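Side-chain contacts in regulator of g-protein signalling 1 (Homo sapiens, PDB 2BV1), which speeds GTP hydrolysis by G protein alpha subunits, driving them into their inactive GDP-bound form and so damping G protein-coupled receptor signalling: residues 19-22 with 27-30; 34-39 with 50-55; 74-79 with 109-114; 128-131 with 135-138. One frame throughout, in Å; residues are numbered along the deposited sequence.

Contact 1 (19-22 with 27-30); sequences VMQW and EKLL
Trp22 and Leu29 form the apolar half, and Gln21 and Lys28 the polar half, of a contact between two short consecutive helices, 16-21 and 26-31, at the end of the fold that holds both chain termini. The backbones come close, with Trp22 CA 4.2 Å from Leu29 CA. The leucine enters with one branch: its CD1 meets the indole obliquely, toward its rim and above the ring plane, 3.5 Å from Trp22 CD2. CG of Leu29 stands anti to its own N (chi1 174°), which carries that methyl across the indole, the two side chains meeting at about a right angle. Val19 CA lies over the centre of the other side of the indole, while NE1 is bonded to Glu18. On the outer side, the extended Lys28 chain passes the carbonyl of Gln21, its CD 3.7 Å from Gln21 O. Its ammonium then donates to the side-chain amide, Lys28 NZ to Gln21 OE1 2.8 Å, nearly in line with the C=O bond (160°). Leu29 also packs on Phe39 and Phe130. Two short successive helices thus share a buried aromatic-aliphatic pair beneath a polar bridge, part of the bundle near the termini in the all-helical RGS domain.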
loop_
_atom_site.group_PDB
_atom_site.type_symbol
_atom_site.label_atom_id
_atom_site.label_comp_id
_atom_site.label_asym_id
_atom_site.label_seq_id
_atom_site.Cartn_x
_atom_site.Cartn_y
_atom_site.Cartn_z
ATOM N N VAL A 19 3.172 -18.164 4.687
ATOM C CA VAL A 19 2.681 -17.216 5.644
ATOM C C VAL A 19 3.819 -16.831 6.637
ATOM O O VAL A 19 3.897 -15.683 7.027
ATOM C CB VAL A 19 1.487 -17.776 6.396
ATOM C CG1 VAL A 19 1.072 -16.856 7.582
ATOM C CG2 VAL A 19 0.337 -18.033 5.424
ATOM N N MET A 20 4.686 -17.784 7.039
ATOM C CA MET A 20 5.922 -17.449 7.810
ATOM C C MET A 20 6.821 -16.428 7.080
ATOM O O MET A 20 7.336 -15.505 7.691
ATOM C CB MET A 20 6.782 -18.704 8.121
ATOM C CG MET A 20 6.193 -19.768 9.009
ATOM S SD MET A 20 7.150 -21.356 9.250
ATOM C CE MET A 20 8.833 -20.750 9.002
ATOM N N GLN A 21 7.049 -16.623 5.785
ATOM C CA GLN A 21 7.837 -15.717 4.960
ATOM C C GLN A 21 7.408 -14.238 4.944
ATOM O O GLN A 21 8.246 -13.338 4.771
ATOM C CB GLN A 21 7.933 -16.251 3.528
ATOM C CG GLN A 21 8.919 -17.417 3.354
ATOM C CD GLN A 21 10.388 -16.998 3.475
ATOM O OE1 GLN A 21 10.928 -16.251 2.630
ATOM N NE2 GLN A 21 11.051 -17.496 4.522
ATOM N N TRP A 22 6.118 -14.002 5.128
ATOM C CA TRP A 22 5.560 -12.655 5.213
ATOM C C TRP A 22 6.135 -11.866 6.403
ATOM O O TRP A 22 6.111 -10.634 6.378
ATOM C CB TRP A 22 4.046 -12.683 5.389
ATOM C CG TRP A 22 3.267 -13.397 4.282
ATOM C CD1 TRP A 22 3.729 -13.791 3.085
ATOM C CD2 TRP A 22 1.879 -13.738 4.311
ATOM N NE1 TRP A 22 2.729 -14.367 2.345
ATOM C CE2 TRP A 22 1.582 -14.366 3.077
ATOM C CE3 TRP A 22 0.860 -13.561 5.251
ATOM C CZ2 TRP A 22 0.316 -14.865 2.766
ATOM C CZ3 TRP A 22 -0.442 -14.032 4.918
ATOM C CH2 TRP A 22 -0.679 -14.701 3.707
ATOM N N GLU A 27 8.040 -6.337 2.063
ATOM C CA GLU A 27 8.162 -6.634 0.652
ATOM C C GLU A 27 7.730 -8.082 0.310
ATOM O O GLU A 27 7.081 -8.257 -0.692
ATOM C CB GLU A 27 9.556 -6.312 0.125
ATOM C CG GLU A 27 9.760 -6.669 -1.331
ATOM C CD GLU A 27 11.178 -6.391 -1.805
ATOM O OE1 GLU A 27 12.043 -6.051 -0.968
ATOM O OE2 GLU A 27 11.425 -6.496 -3.018
ATOM N N LYS A 28 8.071 -9.090 1.124
ATOM C CA LYS A 28 7.597 -10.463 0.880
ATOM C C LYS A 28 6.098 -10.570 1.131
ATOM O O LYS A 28 5.380 -11.216 0.369
ATOM C CB LYS A 28 8.333 -11.506 1.726
ATOM C CG LYS A 28 9.825 -11.491 1.554
ATOM C CD LYS A 28 10.425 -12.869 1.809
ATOM C CE LYS A 28 11.940 -12.834 1.781
ATOM N NZ LYS A 28 12.451 -14.198 1.544
ATOM N N LEU A 29 5.596 -9.915 2.164
ATOM C CA LEU A 29 4.157 -9.933 2.388
ATOM C C LEU A 29 3.389 -9.345 1.160
ATOM O O LEU A 29 2.390 -9.931 0.675
ATOM C CB LEU A 29 3.812 -9.151 3.671
ATOM C CG LEU A 29 2.341 -8.915 4.024
ATOM C CD1 LEU A 29 1.565 -10.213 4.327
ATOM C CD2 LEU A 29 2.284 -7.952 5.196
ATOM N N LEU A 30 3.850 -8.190 0.673
ATOM C CA LEU A 30 3.175 -7.545 -0.458
ATOM C C LEU A 30 3.369 -8.231 -1.815
ATOM O O LEU A 30 2.633 -7.923 -2.730
ATOM C CB LEU A 30 3.550 -6.061 -0.563
ATOM C CG LEU A 30 3.247 -5.237 0.664
ATOM C CD1 LEU A 30 3.816 -3.859 0.447
ATOM C CD2 LEU A 30 1.802 -5.161 1.041
#

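Contact 2 (34-39 with 50-55); sequences TGQNVF and ENIEFW
Helices 33-45 and 50-62 face each other here at some distance, the closest CA atoms, those of Gln36 and Ile52, being 8.2 Å apart. One side chain fills most of that separation. Ile52 reaches out with its longer branch, CG1 being anti to the backbone N (chi1 -167°) and the chain continuing extended, so that the terminal methyl alone touches the other helix. Ile52 CD1 comes to 3.6 Å from the backbone oxygen Gln36 O and to 4.0 Å from Phe39 CD2, meeting the phenyl ring obliquely. It thus sits between residues one turn apart on helix 33-45. The side chain of Gln36 passes more loosely, with its CG 4.4 Å from Ile52 CD1; its amide is held by another element, NE2 binding the carbonyl oxygen of Leu30. That same leucine packs against Ile52 and Trp55, so helix 26-31 closes one flank of the contact. Phe39, for its part, turns its ring into an edge-to-face pair with Phe130 of helix 112-131. No hydrogen bond joins the two segments, and the contact is small, with 155 Å² buried in all. It is a buried apolar helix-helix contact near the centre of the chain, where the two parts of the helical RGS fold adjoin.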
loop_
_atom_site.group_PDB
_atom_site.type_symbol
_atom_site.label_atom_id
_atom_site.label_comp_id
_atom_site.label_asym_id
_atom_site.label_seq_id
_atom_site.Cartn_x
_atom_site.Cartn_y
_atom_site.Cartn_z
ATOM N N THR A 34 -2.394 -13.080 -1.634
ATOM C CA THR A 34 -3.143 -13.386 -0.423
ATOM C C THR A 34 -2.625 -12.645 0.804
ATOM O O THR A 34 -3.409 -12.165 1.625
ATOM C CB THR A 34 -3.274 -14.923 -0.206
ATOM O OG1 THR A 34 -4.187 -15.401 -1.188
ATOM C CG2 THR A 34 -3.822 -15.222 1.185
ATOM N N GLY A 35 -1.309 -12.490 0.895
ATOM C CA GLY A 35 -0.709 -11.645 1.961
ATOM C C GLY A 35 -1.200 -10.230 1.885
ATOM O O GLY A 35 -1.613 -9.652 2.884
ATOM N N GLN A 36 -1.244 -9.689 0.674
ATOM C CA GLN A 36 -1.825 -8.359 0.490
ATOM C C GLN A 36 -3.252 -8.273 0.994
ATOM O O GLN A 36 -3.600 -7.334 1.689
ATOM C CB GLN A 36 -1.855 -7.960 -0.987
ATOM C CG GLN A 36 -0.718 -7.224 -1.531
ATOM C CD GLN A 36 -0.839 -7.130 -3.030
ATOM O OE1 GLN A 36 -1.920 -6.973 -3.534
ATOM N NE2 GLN A 36 0.262 -7.280 -3.736
ATOM N N ASN A 37 -4.071 -9.259 0.613
ATOM C CA ASN A 37 -5.450 -9.322 0.988
ATOM C C ASN A 37 -5.633 -9.428 2.515
ATOM O O ASN A 37 -6.543 -8.829 3.068
ATOM C CB ASN A 37 -6.183 -10.546 0.286
ATOM C CG ASN A 37 -6.344 -10.400 -1.252
ATOM O OD1 ASN A 37 -6.517 -11.414 -1.994
ATOM N ND2 ASN A 37 -6.356 -9.172 -1.725
ATOM N N VAL A 38 -4.841 -10.270 3.170
ATOM C CA VAL A 38 -4.964 -10.453 4.633
ATOM C C VAL A 38 -4.433 -9.191 5.393
ATOM O O VAL A 38 -5.048 -8.683 6.309
ATOM C CB VAL A 38 -4.234 -11.765 5.075
ATOM C CG1 VAL A 38 -4.308 -11.959 6.599
ATOM C CG2 VAL A 38 -4.873 -13.029 4.439
ATOM N N PHE A 39 -3.311 -8.669 4.949
ATOM C CA PHE A 39 -2.787 -7.406 5.521
ATOM C C PHE A 39 -3.775 -6.247 5.316
ATOM O O PHE A 39 -4.127 -5.528 6.259
ATOM C CB PHE A 39 -1.430 -7.131 4.912
ATOM C CG PHE A 39 -0.737 -5.922 5.469
ATOM C CD1 PHE A 39 -0.638 -5.702 6.836
ATOM C CD2 PHE A 39 -0.173 -4.995 4.621
ATOM C CE1 PHE A 39 0.080 -4.588 7.330
ATOM C CE2 PHE A 39 0.488 -3.847 5.148
ATOM C CZ PHE A 39 0.604 -3.678 6.480
ATOM N N GLU A 50 -6.070 3.033 3.647
ATOM C CA GLU A 50 -5.673 4.018 2.628
ATOM C C GLU A 50 -4.215 3.843 2.260
ATOM O O GLU A 50 -3.820 4.132 1.137
ATOM C CB GLU A 50 -5.951 5.486 3.042
ATOM C CG GLU A 50 -5.018 6.121 4.107
ATOM C CD GLU A 50 -5.387 5.728 5.543
ATOM O OE1 GLU A 50 -6.261 4.834 5.726
ATOM O OE2 GLU A 50 -4.803 6.325 6.487
ATOM N N ASN A 51 -3.418 3.331 3.195
ATOM C CA ASN A 51 -1.981 3.158 2.943
ATOM C C ASN A 51 -1.688 2.106 1.905
ATOM O O ASN A 51 -0.888 2.328 0.988
ATOM C CB ASN A 51 -1.195 2.892 4.256
ATOM C CG ASN A 51 -1.006 4.135 5.062
ATOM O OD1 ASN A 51 -1.061 5.244 4.524
ATOM N ND2 ASN A 51 -0.854 3.983 6.370
ATOM N N ILE A 52 -2.295 0.926 2.054
ATOM C CA ILE A 52 -2.012 -0.166 1.120
ATOM C C ILE A 52 -2.729 0.076 -0.204
ATOM O O ILE A 52 -2.230 -0.242 -1.274
ATOM C CB ILE A 52 -2.358 -1.568 1.703
ATOM C CG1 ILE A 52 -1.733 -2.666 0.815
ATOM C CG2 ILE A 52 -3.870 -1.783 1.821
ATOM C CD1 ILE A 52 -2.074 -4.089 1.254
ATOM N N GLU A 53 -3.903 0.659 -0.122
ATOM C CA GLU A 53 -4.650 0.997 -1.317
ATOM C C GLU A 53 -3.947 2.024 -2.160
ATOM O O GLU A 53 -3.829 1.868 -3.377
ATOM C CB GLU A 53 -6.016 1.465 -0.909
ATOM C CG GLU A 53 -6.834 0.327 -0.431
ATOM C CD GLU A 53 -8.250 0.727 -0.189
ATOM O OE1 GLU A 53 -8.542 1.958 -0.126
ATOM O OE2 GLU A 53 -9.069 -0.204 -0.044
ATOM N N PHE A 54 -3.399 3.053 -1.501
ATOM C CA PHE A 54 -2.545 3.998 -2.189
ATOM C C PHE A 54 -1.365 3.327 -2.809
ATOM O O PHE A 54 -1.075 3.547 -3.989
ATOM C CB PHE A 54 -2.051 5.147 -1.246
ATOM C CG PHE A 54 -1.135 6.091 -1.913
ATOM C CD1 PHE A 54 -1.597 6.913 -2.949
ATOM C CD2 PHE A 54 0.230 6.129 -1.581
ATOM C CE1 PHE A 54 -0.711 7.810 -3.607
ATOM C CE2 PHE A 54 1.098 7.008 -2.204
ATOM C CZ PHE A 54 0.650 7.858 -3.246
ATOM N N TRP A 55 -0.682 2.492 -2.026
ATOM C CA TRP A 55 0.497 1.792 -2.518
ATOM C C TRP A 55 0.184 0.930 -3.767
ATOM O O TRP A 55 0.868 1.008 -4.760
ATOM C CB TRP A 55 1.115 0.951 -1.385
ATOM C CG TRP A 55 2.415 0.375 -1.763
ATOM C CD1 TRP A 55 3.629 0.957 -1.612
ATOM C CD2 TRP A 55 2.660 -0.907 -2.365
ATOM N NE1 TRP A 55 4.608 0.134 -2.087
ATOM C CE2 TRP A 55 4.044 -1.014 -2.555
ATOM C CE3 TRP A 55 1.838 -1.970 -2.763
ATOM C CZ2 TRP A 55 4.631 -2.118 -3.131
ATOM C CZ3 TRP A 55 2.430 -3.081 -3.315
ATOM C CH2 TRP A 55 3.819 -3.148 -3.489
#

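Contact 3 (74-79 with 109-114)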
loop_
_atom_site.group_PDB
_atom_site.type_symbol
_atom_site.label_atom_id
_atom_site.label_comp_id
_atom_site.label_asym_id
_atom_site.label_seq_id
_atom_site.Cartn_x
_atom_site.Cartn_y
_atom_site.Cartn_z
ATOM N N GLU A 74 -4.542 12.223 -11.655
ATOM C CA GLU A 74 -5.612 13.032 -11.069
ATOM C C GLU A 74 -6.526 12.212 -10.181
ATOM O O GLU A 74 -6.940 12.709 -9.140
ATOM C CB GLU A 74 -6.441 13.784 -12.143
ATOM N N GLU A 75 -6.869 10.983 -10.580
ATOM C CA GLU A 75 -7.728 10.111 -9.761
ATOM C C GLU A 75 -7.056 9.718 -8.424
ATOM O O GLU A 75 -7.683 9.685 -7.381
ATOM C CB GLU A 75 -8.078 8.788 -10.468
ATOM C CG GLU A 75 -9.099 7.941 -9.629
ATOM C CD GLU A 75 -9.125 6.419 -9.886
ATOM O OE1 GLU A 75 -8.066 5.758 -9.762
ATOM O OE2 GLU A 75 -10.235 5.892 -10.190
ATOM N N ILE A 76 -5.796 9.340 -8.502
ATOM C CA ILE A 76 -5.060 8.914 -7.324
ATOM C C ILE A 76 -4.897 10.099 -6.368
ATOM O O ILE A 76 -5.070 9.965 -5.152
ATOM C CB ILE A 76 -3.697 8.336 -7.731
ATOM C CG1 ILE A 76 -3.899 6.958 -8.375
ATOM C CG2 ILE A 76 -2.747 8.253 -6.499
ATOM C CD1 ILE A 76 -2.641 6.364 -9.056
ATOM N N TYR A 77 -4.583 11.254 -6.940
ATOM C CA TYR A 77 -4.449 12.485 -6.174
ATOM C C TYR A 77 -5.735 12.877 -5.416
ATOM O O TYR A 77 -5.705 13.148 -4.210
ATOM C CB TYR A 77 -3.987 13.601 -7.103
ATOM C CG TYR A 77 -3.768 14.908 -6.393
ATOM C CD1 TYR A 77 -4.694 15.928 -6.523
ATOM C CD2 TYR A 77 -2.652 15.118 -5.579
ATOM C CE1 TYR A 77 -4.526 17.119 -5.888
ATOM C CE2 TYR A 77 -2.480 16.350 -4.908
ATOM C CZ TYR A 77 -3.432 17.326 -5.080
ATOM O OH TYR A 77 -3.353 18.557 -4.491
ATOM N N LYS A 78 -6.880 12.840 -6.090
ATOM C CA LYS A 78 -8.132 13.196 -5.421
ATOM C C LYS A 78 -8.533 12.146 -4.376
ATOM O O LYS A 78 -9.043 12.478 -3.316
ATOM C CB LYS A 78 -9.265 13.445 -6.444
ATOM N N ALA A 79 -8.289 10.880 -4.671
ATOM C CA ALA A 79 -8.738 9.810 -3.804
ATOM C C ALA A 79 -7.898 9.679 -2.515
ATOM O O ALA A 79 -8.410 9.246 -1.520
ATOM C CB ALA A 79 -8.743 8.476 -4.554
ATOM N N THR A 109 7.017 8.293 -12.720
ATOM C CA THR A 109 7.643 8.364 -11.398
ATOM C C THR A 109 6.970 9.385 -10.481
ATOM O O THR A 109 7.479 9.688 -9.392
ATOM C CB THR A 109 9.111 8.776 -11.512
ATOM O OG1 THR A 109 9.189 10.092 -12.071
ATOM C CG2 THR A 109 9.888 7.782 -12.351
ATOM N N CYS A 110 5.845 9.914 -10.927
ATOM C CA CYS A 110 5.133 10.960 -10.212
ATOM C C CYS A 110 4.953 10.687 -8.682
ATOM O O CYS A 110 5.163 11.590 -7.856
ATOM C CB CYS A 110 3.761 11.178 -10.905
ATOM S SG CYS A 110 2.595 12.300 -10.097
ATOM N N PHE A 111 4.515 9.473 -8.340
ATOM C CA PHE A 111 4.123 9.127 -6.978
ATOM C C PHE A 111 5.202 8.393 -6.167
ATOM O O PHE A 111 4.914 7.973 -5.025
ATOM C CB PHE A 111 2.827 8.268 -6.981
ATOM C CG PHE A 111 1.648 8.987 -7.512
ATOM C CD1 PHE A 111 1.049 9.995 -6.755
ATOM C CD2 PHE A 111 1.135 8.687 -8.772
ATOM C CE1 PHE A 111 -0.037 10.708 -7.244
ATOM C CE2 PHE A 111 0.066 9.395 -9.284
ATOM C CZ PHE A 111 -0.539 10.388 -8.531
ATOM N N ASP A 112 6.399 8.241 -6.748
ATOM C CA ASP A 112 7.527 7.523 -6.114
ATOM C C ASP A 112 7.887 8.061 -4.721
ATOM O O ASP A 112 8.159 7.291 -3.809
ATOM C CB ASP A 112 8.764 7.610 -6.992
ATOM C CG ASP A 112 8.703 6.669 -8.201
ATOM O OD1 ASP A 112 7.697 5.949 -8.383
ATOM O OD2 ASP A 112 9.695 6.653 -8.945
ATOM N N GLU A 113 7.873 9.372 -4.554
ATOM C CA GLU A 113 8.236 9.970 -3.266
ATOM C C GLU A 113 7.162 9.673 -2.219
ATOM O O GLU A 113 7.447 9.210 -1.107
ATOM C CB GLU A 113 8.466 11.481 -3.394
ATOM C CG GLU A 113 9.881 11.903 -3.762
ATOM C CD GLU A 113 10.056 13.423 -3.760
ATOM O OE1 GLU A 113 9.350 14.124 -2.967
ATOM O OE2 GLU A 113 10.902 13.921 -4.553
ATOM N N ALA A 114 5.912 9.933 -2.580
ATOM C CA ALA A 114 4.791 9.683 -1.690
ATOM C C ALA A 114 4.655 8.200 -1.387
ATOM O O ALA A 114 4.358 7.804 -0.247
ATOM C CB ALA A 114 3.500 10.252 -2.255
#
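Phe111 and Ile76 account for most of this buried contact, which joins two elements of the helical bundle of the RGS fold: helix 69-81 and the start of helix 112-131. Phe111 belongs to the type I turn Thr109-Asp112 that leads into the second of these helices, and its ring is directed at the side of the first. The backbones stay well apart, Ile76 CA and Phe111 CA being 9.2 Å from each other, and the two side chains bridge the distance. Ile76 presents its short branch: CG2 is anti to the backbone N and lies over one face of the phenyl ring in a CH-pi contact, 3.9 Å from the ring centroid of Phe111 and 22° off the normal. The longer branch contributes less, Ile76 CD1 reaching Phe111 CE2 at 4.1 Å. Over the opposite face, 3.9 Å above the plane, is SG of Cys110, the preceding residue, so the ring is held between an isoleucine methyl and a sulfur. Helix 50-62 completes the surroundings: Tyr61 meets Phe111 edge-to-face, and Phe54 touches Ile76. Tyr77 has a marginal place, its ring leading away toward Ala100 and Ile103 of helix 93-103. Its backbone is nearer, with Tyr77 N 4.4 Å from Phe111 CZ, the ring atom that also lies 3.7 Å from Ile76 CG2.

Contact 4 (128-131 with 135-138); sequences PRFL and IYLN
Phe130, Leu131 and Tyr136 make the dense part of this contact, in which the chain turns from helix 112-131 into the final helix 134-142. The tyrosine is gripped from two directions. Leu131 lies alongside it, pointing the same way, and sets its CD2 methyl over the centre of the phenol ring, 3.8 Å from the centroid of Tyr136 and 12° off the normal. Phe130 comes in at about a right angle, and Tyr136 CB rests over one face of its ring, 4.0 Å from the Phe130 centroid. The two aromatic planes are inclined at 55°, with Phe130 CE2 3.7 Å from Tyr136 CD1. With CG anti to the backbone N (chi1 -178°), the tyrosine ring runs back across the backbone of Leu131, where Tyr136 CD2 is 3.4 Å from Leu131 O. Its hydroxyl extends beyond the pair to bond the carbonyl oxygen of Val19.

Packing is thinner toward both margins. Ile135 contributes one methyl, CG2, at the edge of the phenylalanine ring, 4.1 Å from Phe130 CE1. On the solvent side, the exposed Leu137 merely brings CD2 to 3.7 Å from Leu131 O. The carbonyl oxygen of Phe130 has a polar partner in the connecting turn, Ser133 OG, which also bonds Tyr136 N. From before and after the turn, Phe130 and Ile135 both lean on helix 33-45 through Val38 and Phe42, while Ser23, in the loop ahead of helix 26-31, touches Leu131 and Tyr136.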
loop_
_atom_site.group_PDB
_atom_site.type_symbol
_atom_site.label_atom_id
_atom_site.label_comp_id
_atom_site.label_asym_id
_atom_site.label_seq_id
_atom_site.Cartn_x
_atom_site.Cartn_y
_atom_site.Cartn_z
ATOM N N PRO A 128 4.634 -4.426 11.572
ATOM C CA PRO A 128 4.930 -5.125 12.828
ATOM C C PRO A 128 3.703 -5.485 13.674
ATOM O O PRO A 128 3.656 -6.579 14.217
ATOM C CB PRO A 128 5.850 -4.137 13.589
ATOM C CG PRO A 128 6.469 -3.301 12.498
ATOM C CD PRO A 128 5.475 -3.225 11.394
ATOM N N ARG A 129 2.737 -4.583 13.794
ATOM C CA ARG A 129 1.523 -4.842 14.565
ATOM C C ARG A 129 0.718 -5.996 13.980
ATOM O O ARG A 129 0.206 -6.837 14.719
ATOM C CB ARG A 129 0.643 -3.598 14.585
ATOM C CG ARG A 129 -0.426 -3.565 15.662
ATOM C CD ARG A 129 -0.885 -2.143 15.982
ATOM N NE ARG A 129 -1.105 -1.305 14.791
ATOM C CZ ARG A 129 -0.329 -0.291 14.431
ATOM N NH1 ARG A 129 0.774 0.013 15.119
ATOM N NH2 ARG A 129 -0.636 0.421 13.363
ATOM N N PHE A 130 0.609 -6.014 12.654
ATOM C CA PHE A 130 -0.048 -7.110 11.925
ATOM C C PHE A 130 0.561 -8.484 12.269
ATOM O O PHE A 130 -0.172 -9.506 12.453
ATOM C CB PHE A 130 0.107 -6.865 10.449
ATOM C CG PHE A 130 -0.268 -8.025 9.600
ATOM C CD1 PHE A 130 -1.601 -8.438 9.513
ATOM C CD2 PHE A 130 0.687 -8.669 8.849
ATOM C CE1 PHE A 130 -1.947 -9.500 8.709
ATOM C CE2 PHE A 130 0.344 -9.730 8.058
ATOM C CZ PHE A 130 -0.979 -10.142 7.980
ATOM N N LEU A 131 1.893 -8.511 12.346
ATOM C CA LEU A 131 2.575 -9.758 12.613
ATOM C C LEU A 131 2.330 -10.245 14.007
ATOM O O LEU A 131 2.593 -11.398 14.301
ATOM C CB LEU A 131 4.076 -9.651 12.327
ATOM C CG LEU A 131 4.523 -9.362 10.894
ATOM C CD1 LEU A 131 6.005 -9.164 10.839
ATOM C CD2 LEU A 131 4.100 -10.506 9.965
ATOM N N ILE A 135 -5.249 -12.145 13.361
ATOM C CA ILE A 135 -5.434 -12.433 11.962
ATOM C C ILE A 135 -4.252 -13.239 11.473
ATOM O O ILE A 135 -4.423 -14.377 11.015
ATOM C CB ILE A 135 -5.635 -11.110 11.086
ATOM C CG1 ILE A 135 -7.076 -10.640 11.222
ATOM C CG2 ILE A 135 -5.410 -11.419 9.596
ATOM C CD1 ILE A 135 -7.493 -9.468 10.281
ATOM N N TYR A 136 -3.058 -12.648 11.587
ATOM C CA TYR A 136 -1.832 -13.291 11.158
ATOM C C TYR A 136 -1.512 -14.585 11.927
ATOM O O TYR A 136 -1.295 -15.620 11.323
ATOM C CB TYR A 136 -0.660 -12.298 11.209
ATOM C CG TYR A 136 0.629 -12.908 10.723
ATOM C CD1 TYR A 136 0.845 -13.148 9.369
ATOM C CD2 TYR A 136 1.623 -13.278 11.627
ATOM C CE1 TYR A 136 2.013 -13.758 8.941
ATOM C CE2 TYR A 136 2.771 -13.873 11.214
ATOM C CZ TYR A 136 2.981 -14.099 9.875
ATOM O OH TYR A 136 4.122 -14.694 9.448
ATOM N N LEU A 137 -1.498 -14.515 13.256
ATOM C CA LEU A 137 -1.022 -15.630 14.074
ATOM C C LEU A 137 -1.971 -16.833 14.027
ATOM O O LEU A 137 -1.502 -17.966 13.917
ATOM C CB LEU A 137 -0.746 -15.147 15.503
ATOM C CG LEU A 137 0.429 -14.149 15.616
ATOM C CD1 LEU A 137 0.545 -13.507 16.954
ATOM C CD2 LEU A 137 1.718 -14.842 15.262
ATOM N N ASN A 138 -3.288 -16.592 14.029
ATOM C CA ASN A 138 -4.280 -17.675 13.767
ATOM C C ASN A 138 -4.070 -18.330 12.428
ATOM O O ASN A 138 -3.984 -19.547 12.350
ATOM C CB ASN A 138 -5.753 -17.185 13.921
ATOM C CG ASN A 138 -6.133 -16.862 15.402
ATOM O OD1 ASN A 138 -5.437 -17.263 16.316
ATOM N ND2 ASN A 138 -7.226 -16.137 15.606
#

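Overall arrangement
Contacts 2 and 3 are buried and wholly apolar between side chains, whereas contacts 1 and 4 are partly buried and reach the surface; a side-chain hydrogen bond crosses contact 1 alone. Contacts 1, 2 and 4 each join helices consecutive in the chain, while helix 93-103 comes between the two helices of contact 3. Contacts 1 and 4 touch through a tyrosine hydroxyl and apolar packing. Contact 2 connects with both through Gln36, Phe39 and Val38, and with contact 3 through Phe54. Contacts 3 and 4 use opposite ends of helix 112-131, their centres about 29 Å apart. This long helix therefore runs between the subdomain near the termini and the one around 74-79, with contact 2 lying between them.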